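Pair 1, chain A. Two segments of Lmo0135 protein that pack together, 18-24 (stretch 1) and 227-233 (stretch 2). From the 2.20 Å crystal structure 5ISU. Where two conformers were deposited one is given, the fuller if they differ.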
# COMPACT_ATOMS: atom_id res chain seq x y z
N GLY A 18 2.07 17.81 25.80
CA GLY A 18 1.75 16.46 26.13
C GLY A 18 2.51 15.55 25.20
O GLY A 18 3.05 15.99 24.18
N SER A 19 2.54 14.27 25.55
CA SER A 19 3.25 13.28 24.82
C SER A 19 2.28 12.26 24.25
O SER A 19 1.19 12.08 24.76
CB SER A 19 4.21 12.55 25.77
OG SER A 19 5.06 13.44 26.46
N LEU A 20 2.70 11.61 23.17
CA LEU A 20 1.94 10.53 22.54
C LEU A 20 2.92 9.41 22.28
O LEU A 20 4.00 9.64 21.73
CB LEU A 20 1.32 10.95 21.21
CG LEU A 20 0.52 9.87 20.47
CD1 LEU A 20 -0.75 9.52 21.21
CD2 LEU A 20 0.16 10.34 19.07
N ILE A 21 2.55 8.20 22.69
CA ILE A 21 3.35 7.00 22.51
C ILE A 21 2.61 6.14 21.50
O ILE A 21 1.45 5.80 21.73
CB ILE A 21 3.46 6.21 23.82
CG1 ILE A 21 3.96 7.09 24.95
CG2 ILE A 21 4.39 5.03 23.63
CD1 ILE A 21 5.41 7.48 24.80
N ILE A 22 3.28 5.79 20.40
CA ILE A 22 2.66 4.98 19.35
C ILE A 22 3.35 3.63 19.25
O ILE A 22 4.57 3.55 19.17
CB ILE A 22 2.76 5.69 17.99
CG1 ILE A 22 2.32 7.15 18.11
CG2 ILE A 22 1.97 4.92 16.93
CD1 ILE A 22 2.35 7.90 16.80
N GLY A 23 2.55 2.57 19.25
CA GLY A 23 3.10 1.21 19.21
C GLY A 23 3.31 0.75 17.79
O GLY A 23 2.41 0.88 16.97
N VAL A 24 4.52 0.28 17.49
CA VAL A 24 4.83 -0.30 16.18
C VAL A 24 5.42 -1.69 16.44
O VAL A 24 5.84 -1.99 17.57
CB VAL A 24 5.77 0.58 15.34
CG1 VAL A 24 5.10 1.90 15.04
CG2 VAL A 24 7.10 0.80 16.04
N GLY A 227 -1.81 2.38 29.80
CA GLY A 227 -1.35 3.73 29.44
C GLY A 227 0.12 3.89 29.07
O GLY A 227 0.62 5.02 29.01
N GLU A 228 0.83 2.78 28.85
CA GLU A 228 2.25 2.80 28.46
C GLU A 228 2.39 3.00 26.94
O GLU A 228 3.47 3.32 26.45
CB GLU A 228 2.94 1.53 28.94
CG GLU A 228 2.95 1.44 30.48
CD GLU A 228 3.26 0.06 31.03
OE1 GLU A 228 3.41 -0.89 30.24
OE2 GLU A 228 3.31 -0.08 32.28
N ILE A 229 1.30 2.73 26.21
CA ILE A 229 1.16 2.99 24.79
C ILE A 229 -0.19 3.69 24.68
O ILE A 229 -1.14 3.33 25.38
CB ILE A 229 1.17 1.71 23.93
CG1 ILE A 229 2.56 1.05 23.99
CG2 ILE A 229 0.85 2.03 22.47
CD1 ILE A 229 2.66 -0.23 23.20
N ASN A 230 -0.25 4.70 23.81
CA ASN A 230 -1.47 5.49 23.61
C ASN A 230 -2.20 5.22 22.29
O ASN A 230 -3.39 5.53 22.18
CB ASN A 230 -1.10 6.97 23.61
CG ASN A 230 -0.44 7.42 24.89
OD1 ASN A 230 0.70 7.86 24.88
ND2 ASN A 230 -1.15 7.26 26.01
N LEU A 231 -1.49 4.67 21.31
CA LEU A 231 -2.03 4.45 19.97
C LEU A 231 -1.32 3.31 19.26
O LEU A 231 -0.11 3.19 19.33
CB LEU A 231 -1.83 5.74 19.12
CG LEU A 231 -2.02 5.62 17.58
CD1 LEU A 231 -3.43 5.17 17.23
CD2 LEU A 231 -1.69 6.92 16.86
N LYS A 232 -2.08 2.46 18.60
CA LYS A 232 -1.51 1.35 17.84
C LYS A 232 -2.57 0.70 16.97
O LYS A 232 -3.77 0.89 17.16
CB LYS A 232 -0.97 0.26 18.79
CG LYS A 232 -2.07 -0.42 19.61
CD LYS A 232 -1.55 -1.29 20.74
CE LYS A 232 -0.76 -2.48 20.24
NZ LYS A 232 -1.57 -3.43 19.42
N SER A 233 -2.08 -0.13 16.06
CA SER A 233 -2.91 -0.96 15.22
C SER A 233 -3.32 -2.21 16.01
O SER A 233 -2.55 -2.73 16.81
CB SER A 233 -2.12 -1.38 13.99
OG SER A 233 -1.72 -0.23 13.26
O HOH W 1 0.60 -0.71 15.80

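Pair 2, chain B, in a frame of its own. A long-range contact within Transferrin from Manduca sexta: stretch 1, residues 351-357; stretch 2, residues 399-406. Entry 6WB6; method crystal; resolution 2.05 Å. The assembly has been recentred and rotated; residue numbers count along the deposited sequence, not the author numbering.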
# COMPACT_ATOMS: atom_id res chain seq x y z
N LEU B 351 14.32 10.26 8.79
CA LEU B 351 14.86 9.16 8.01
C LEU B 351 14.33 9.22 6.59
O LEU B 351 13.16 9.52 6.36
CB LEU B 351 14.51 7.81 8.64
CG LEU B 351 15.09 6.61 7.88
CD1 LEU B 351 16.63 6.64 7.87
CD2 LEU B 351 14.58 5.32 8.44
N VAL B 352 15.20 8.91 5.63
CA VAL B 352 14.85 8.95 4.22
C VAL B 352 15.25 7.62 3.62
O VAL B 352 16.32 7.09 3.92
CB VAL B 352 15.57 10.11 3.49
CG1 VAL B 352 15.36 10.03 1.97
CG2 VAL B 352 15.09 11.44 4.04
N VAL B 353 14.37 7.07 2.80
CA VAL B 353 14.67 5.88 2.02
C VAL B 353 14.80 6.32 0.56
O VAL B 353 13.89 6.94 -0.01
CB VAL B 353 13.60 4.80 2.22
CG1 VAL B 353 12.23 5.28 1.77
CG2 VAL B 353 13.98 3.52 1.50
N ARG B 354 15.96 6.03 -0.03
CA ARG B 354 16.30 6.50 -1.37
C ARG B 354 16.12 5.33 -2.33
O ARG B 354 16.85 4.34 -2.25
CB ARG B 354 17.73 7.03 -1.44
CG ARG B 354 18.05 8.11 -0.44
CD ARG B 354 19.54 8.31 -0.33
NE ARG B 354 20.16 7.13 0.28
CZ ARG B 354 21.47 6.94 0.38
NH1 ARG B 354 22.33 7.84 -0.10
NH2 ARG B 354 21.93 5.82 0.94
N LEU B 355 15.11 5.43 -3.19
CA LEU B 355 14.89 4.42 -4.22
C LEU B 355 15.65 4.83 -5.46
O LEU B 355 15.55 5.98 -5.89
CB LEU B 355 13.41 4.28 -4.56
CG LEU B 355 13.14 3.43 -5.81
CD1 LEU B 355 13.58 2.01 -5.62
CD2 LEU B 355 11.66 3.51 -6.22
N CYS B 356 16.40 3.90 -6.03
CA CYS B 356 17.14 4.19 -7.25
C CYS B 356 16.25 3.86 -8.44
O CYS B 356 15.65 2.78 -8.50
CB CYS B 356 18.44 3.39 -7.31
SG CYS B 356 19.49 3.97 -8.69
N VAL B 357 16.13 4.81 -9.36
CA VAL B 357 15.35 4.66 -10.58
C VAL B 357 16.27 4.82 -11.78
O VAL B 357 17.34 5.43 -11.69
CB VAL B 357 14.21 5.69 -10.64
CG1 VAL B 357 13.32 5.58 -9.41
CG2 VAL B 357 14.78 7.08 -10.73
N ASP B 399 27.23 1.22 -2.96
CA ASP B 399 28.00 2.40 -2.57
C ASP B 399 27.28 3.22 -1.53
O ASP B 399 27.86 4.18 -1.02
CB ASP B 399 28.23 3.32 -3.78
CG ASP B 399 29.24 2.77 -4.75
OD1 ASP B 399 30.17 2.06 -4.30
OD2 ASP B 399 29.09 3.06 -5.96
N ASN B 400 26.04 2.88 -1.23
CA ASN B 400 25.16 3.70 -0.41
C ASN B 400 24.83 5.05 -1.07
O ASN B 400 24.55 6.04 -0.39
CB ASN B 400 25.75 3.94 0.97
CG ASN B 400 24.71 4.37 1.97
OD1 ASN B 400 23.56 3.94 1.90
ND2 ASN B 400 25.10 5.26 2.88
N GLY B 401 24.87 5.11 -2.39
CA GLY B 401 24.21 6.21 -3.06
C GLY B 401 22.71 6.08 -3.06
O GLY B 401 22.00 7.06 -3.27
N SER B 402 22.21 4.87 -2.83
CA SER B 402 20.80 4.56 -2.74
C SER B 402 20.62 3.53 -1.64
O SER B 402 21.57 2.89 -1.20
CB SER B 402 20.24 4.01 -4.06
OG SER B 402 20.71 4.75 -5.17
N ASP B 403 19.37 3.37 -1.22
CA ASP B 403 19.01 2.34 -0.26
C ASP B 403 18.32 1.15 -0.89
O ASP B 403 18.33 0.07 -0.30
CB ASP B 403 18.11 2.95 0.82
CG ASP B 403 18.75 4.14 1.51
OD1 ASP B 403 19.90 3.98 2.01
OD2 ASP B 403 18.14 5.23 1.51
N LEU B 404 17.71 1.31 -2.06
CA LEU B 404 17.18 0.13 -2.73
C LEU B 404 17.02 0.39 -4.21
O LEU B 404 16.93 1.53 -4.67
CB LEU B 404 15.83 -0.33 -2.14
CG LEU B 404 14.62 0.60 -2.30
CD1 LEU B 404 13.33 -0.07 -1.77
CD2 LEU B 404 14.84 1.91 -1.61
N ALA B 405 16.91 -0.71 -4.94
CA ALA B 405 16.80 -0.71 -6.38
C ALA B 405 16.18 -2.04 -6.74
O ALA B 405 16.28 -3.01 -5.98
CB ALA B 405 18.16 -0.51 -7.05
N SER B 406 15.51 -2.06 -7.88
CA SER B 406 14.82 -3.24 -8.36
C SER B 406 15.68 -3.96 -9.38
O SER B 406 16.55 -3.38 -10.02
CB SER B 406 13.47 -2.90 -8.99
OG SER B 406 13.62 -2.01 -10.08
O HOH W 2 18.83 6.94 3.66
O HOH W 3 15.63 0.45 -9.65

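Pair 1 (Lmo0135 protein, chain A, 18-24 with 227-233) and pair 2 (Manduca sexta transferrin, chain B, 351-357 with 399-406) share one backbone arrangement: a strand meets a loop that straightens beside it, and the two superpose with an RMSD of 0.6 Å over 14 residues. A single beta bridge sets the register in each, Ile A22 with Leu A231 (CA-CA 4.8 Å) and the matching Leu B355 with Leu B404 (CA-CA 5.1 Å). In pair 1 the strands run nearly parallel, 17° apart.

The hydrogen-bond ladder is also common. At its start, the carbonyl of Ile A21 or Arg B354 receives two successive backbone amides: Asn A230 N to Ile A21 O is 2.9 Å and Leu A231 N to Ile A21 O is 3.2 Å, the latter weak; Asp B403 N to Arg B354 O is 2.9 Å and Leu B404 N to Arg B354 O is 3.2 Å. Two residues on, the amide returns the bond, Gly A23 N to Leu A231 O at 2.7 Å and Cys B356 N to Leu B404 O at 2.8 Å. A water then extends each ladder, linking Gly A23 O (2.7 Å) to Ser A233 N (2.8 Å) through water 1, and Cys B356 O (2.6 Å) to Ser B406 N (3.1 Å) through water 3.

Asn A230 and Asp B403 fall together to 0.3 Å, both point toward the partner strand, and both have chi1 in m. Each places a side-chain oxygen where a backbone acceptor is lacking: Ile A21 N bonds Asn A230 OD1 at 2.9 Å, and Arg B354 N bonds Asp B403 OD2 at 2.8 Å. The carboxylate does more, because the residue opposite is charged. Arg B354 NE reaches Asp B403 OD2 at 3.0 Å and Arg B354 NH2 reaches Asp B403 OD1 at 2.9 Å, a two-pronged salt bridge, while Arg B354 NH1 and NH2 both bond Asn B400 O at 2.9 Å. Arg B354 thus ties the loop down with polar bonds. At the same position Ile A21 offers only hydrocarbon, its CG2 lying 3.4 Å from Glu A228 O and 4.4 Å from Ile A229 CG1.

Gly A23 matches Cys B356, and the loop residue it packs against differs in size too, Ile A229 against Ser B402. Ile A229 is bulky, and its CG2 comes 3.7 Å from Gly A23 N; an ideal CB on Gly A23 would sit a tight 3.3 Å from Ile A229 CD1. The matched Ser B402 is smaller, leaving room for Cys B356 CB at 3.4 Å from Ser B402 OG and 3.9 Å from Ala B405 CB. Cys B356 is itself covalently bonded elsewhere in the structure.

The matched leucines Leu A231 and Leu B404 pack differently: Leu A231 CG meets Ile A22 CG2 at 4.1 Å, whereas Leu B404 meets Leu B355 CD1 through CG at 3.8 Å and Val B353 CG2 through CD2 at 3.6 Å. Leu A20, matching Val B353, sets CD1 3.5 Å from Asn A230 CB and touches Leu A231 CB more loosely, at 4.5 Å.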